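Long-range contact in acetylxylan esterase (Geobacillus stearothermophilus, PDB 4JJ4), which removes acetyl side groups from the xylose units of xylan and xylo-oligosaccharides, working as a doughnut-shaped homooctamer of the GDSL (SGNH hydrolase) family: residues T135-E140 and V193-A198. The protein carries 1 engineered substitution. Sequence-based numbering, arbitrary orientation.
Sequences TPFYIE and VHPSVA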
loop_
_atom_site.group_PDB
_atom_site.type_symbol
_atom_site.label_atom_id
_atom_site.label_comp_id
_atom_site.label_asym_id
_atom_site.label_seq_id
_atom_site.Cartn_x
_atom_site.Cartn_y
_atom_site.Cartn_z
ATOM N N THR A 135 -10.218 -18.438 -33.730
ATOM C CA THR A 135 -11.118 -17.381 -34.016
ATOM C C THR A 135 -11.306 -16.538 -32.756
ATOM O O THR A 135 -11.112 -17.006 -31.631
ATOM C CB THR A 135 -12.485 -17.903 -34.404
ATOM O OG1 THR A 135 -13.080 -18.643 -33.310
ATOM C CG2 THR A 135 -12.379 -18.761 -35.603
ATOM N N PRO A 136 -11.734 -15.302 -32.931
ATOM C CA PRO A 136 -12.184 -14.624 -31.717
ATOM C C PRO A 136 -13.520 -15.224 -31.308
ATOM O O PRO A 136 -13.988 -16.177 -31.931
ATOM C CB PRO A 136 -12.306 -13.168 -32.188
ATOM C CG PRO A 136 -12.645 -13.289 -33.653
ATOM C CD PRO A 136 -11.725 -14.405 -34.098
ATOM N N PHE A 137 -14.130 -14.711 -30.251
ATOM C CA PHE A 137 -15.380 -15.260 -29.807
ATOM C C PHE A 137 -16.103 -14.203 -29.008
ATOM O O PHE A 137 -15.508 -13.216 -28.624
ATOM C CB PHE A 137 -15.187 -16.530 -28.960
ATOM C CG PHE A 137 -14.476 -16.277 -27.692
ATOM C CD1 PHE A 137 -15.160 -15.796 -26.588
ATOM C CD2 PHE A 137 -13.117 -16.427 -27.624
ATOM C CE1 PHE A 137 -14.458 -15.485 -25.432
ATOM C CE2 PHE A 137 -12.429 -16.136 -26.475
ATOM C CZ PHE A 137 -13.101 -15.639 -25.379
ATOM N N TYR A 138 -17.382 -14.452 -28.774
ATOM C CA TYR A 138 -18.217 -13.653 -27.956
ATOM C C TYR A 138 -19.182 -14.598 -27.301
ATOM O O TYR A 138 -19.917 -15.344 -27.982
ATOM C CB TYR A 138 -19.007 -12.666 -28.836
ATOM C CG TYR A 138 -19.746 -11.561 -28.111
ATOM C CD1 TYR A 138 -19.128 -10.780 -27.125
ATOM C CD2 TYR A 138 -21.026 -11.242 -28.452
ATOM C CE1 TYR A 138 -19.802 -9.719 -26.477
ATOM C CE2 TYR A 138 -21.697 -10.227 -27.782
ATOM C CZ TYR A 138 -21.068 -9.440 -26.824
ATOM O OH TYR A 138 -21.787 -8.393 -26.263
ATOM N N ILE A 139 -19.296 -14.481 -25.993
ATOM C CA ILE A 139 -20.102 -15.369 -25.231
ATOM C C ILE A 139 -21.530 -14.997 -25.199
ATOM O O ILE A 139 -22.042 -14.449 -24.244
ATOM C CB ILE A 139 -19.476 -15.627 -23.842
ATOM C CG1 ILE A 139 -18.038 -16.089 -24.073
ATOM C CG2 ILE A 139 -20.272 -16.748 -23.149
ATOM C CD1 ILE A 139 -17.116 -16.177 -22.861
ATOM N N GLU A 140 -22.222 -15.359 -26.279
ATOM C CA GLU A 140 -23.539 -14.907 -26.484
ATOM C C GLU A 140 -24.184 -15.909 -27.434
ATOM O O GLU A 140 -23.610 -16.194 -28.473
ATOM C CB GLU A 140 -23.486 -13.478 -27.135
ATOM C CG GLU A 140 -24.859 -13.054 -27.708
ATOM C CD GLU A 140 -25.939 -13.067 -26.674
ATOM O OE1 GLU A 140 -25.734 -12.438 -25.597
ATOM O OE2 GLU A 140 -27.016 -13.663 -26.942
ATOM N N VAL A 193 -17.240 -11.537 -22.439
ATOM C CA VAL A 193 -15.927 -11.678 -22.977
ATOM C C VAL A 193 -14.908 -12.416 -22.095
ATOM O O VAL A 193 -14.162 -13.230 -22.610
ATOM C CB VAL A 193 -15.331 -10.307 -23.289
ATOM C CG1 VAL A 193 -13.864 -10.449 -23.675
ATOM C CG2 VAL A 193 -16.126 -9.628 -24.388
ATOM N N HIS A 194 -14.839 -12.091 -20.823
ATOM C CA HIS A 194 -13.827 -12.628 -19.968
ATOM C C HIS A 194 -14.272 -13.872 -19.293
ATOM O O HIS A 194 -15.074 -13.832 -18.388
ATOM C CB HIS A 194 -13.406 -11.581 -18.966
ATOM C CG HIS A 194 -12.904 -10.328 -19.601
ATOM N ND1 HIS A 194 -13.585 -9.199 -19.593
ATOM C CD2 HIS A 194 -11.762 -10.079 -20.305
ATOM C CE1 HIS A 194 -12.918 -8.281 -20.251
ATOM N NE2 HIS A 194 -11.804 -8.815 -20.685
ATOM N N PRO A 195 -13.781 -15.002 -19.748
ATOM C CA PRO A 195 -14.273 -16.257 -19.246
ATOM C C PRO A 195 -13.748 -16.540 -17.837
ATOM O O PRO A 195 -12.700 -16.074 -17.451
ATOM C CB PRO A 195 -13.709 -17.280 -20.241
ATOM C CG PRO A 195 -12.978 -16.486 -21.283
ATOM C CD PRO A 195 -12.640 -15.189 -20.651
ATOM N N SER A 196 -14.550 -17.286 -17.101
ATOM C CA SER A 196 -14.154 -18.060 -15.916
ATOM C C SER A 196 -13.117 -19.101 -16.213
ATOM O O SER A 196 -12.642 -19.262 -17.374
ATOM C CB SER A 196 -15.400 -18.849 -15.462
ATOM O OG SER A 196 -15.974 -19.676 -16.523
ATOM N N VAL A 197 -12.764 -19.849 -15.175
ATOM C CA VAL A 197 -11.860 -20.994 -15.343
ATOM C C VAL A 197 -12.482 -21.972 -16.340
ATOM O O VAL A 197 -11.834 -22.496 -17.209
ATOM C CB VAL A 197 -11.599 -21.678 -13.994
ATOM C CG1 VAL A 197 -10.969 -23.034 -14.222
ATOM C CG2 VAL A 197 -10.723 -20.781 -13.126
ATOM N N ALA A 198 -13.761 -22.203 -16.198
ATOM C CA ALA A 198 -14.455 -23.045 -17.107
ATOM C C ALA A 198 -14.324 -22.549 -18.560
ATOM O O ALA A 198 -14.089 -23.364 -19.513
ATOM C CB ALA A 198 -15.893 -23.123 -16.688
#
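Phe137 points the rim of its ring at the backbone of Val193: CE1 lies 3.6 Å from Val193 O, which sits near the ring plane, where the weakly positive C-H edge of an aromatic suits a carbonyl oxygen. Its chi1 of 65° sets CG between the backbone N and the carbonyl carbon and carries the ring across to residues 193-198. The same end of the ring reaches Pro195, with CZ 4.2 Å from Pro195 CG in an oblique approach. Ile139 works beside it. Its CB starts toward residues 193-198, and the extended side chain (chi2 169°) brings CD1 to 4.2 Å from Val193 O and 4.4 Å from Pro195 CB. The long CG1-CD1 arm thus spans the gap to the proline, and its apolar surface suits a site also lined by Phe176 and Leu180 of helix 172-180. In this SGNH hydrolase fold, residues 135-140 leave strand 130-134 of the central parallel sheet, while 193-198 hold His194, the inferred charge-relay histidine, in the short strand 194-195 and then enter helix 197-210, which Ser196 N-caps. The loop packs on the carbonyl of Val193 before that histidine and on the ring of Pro195 after it. Val193 also packs on the histidine itself, with CG1 3.9 Å above the imidazole plane, over its centre. The other methyl, CG2, meets the edge of the Tyr138 ring, 4.2 Å from CD1. Tyrosine suits this place because its apolar edge packs on valine while its OH hydrogen-bonds to Tyr184 OH of a neighbouring subunit. No hydrogen bond joins the two segments, but Ile139 is backbone-bonded to Arg192.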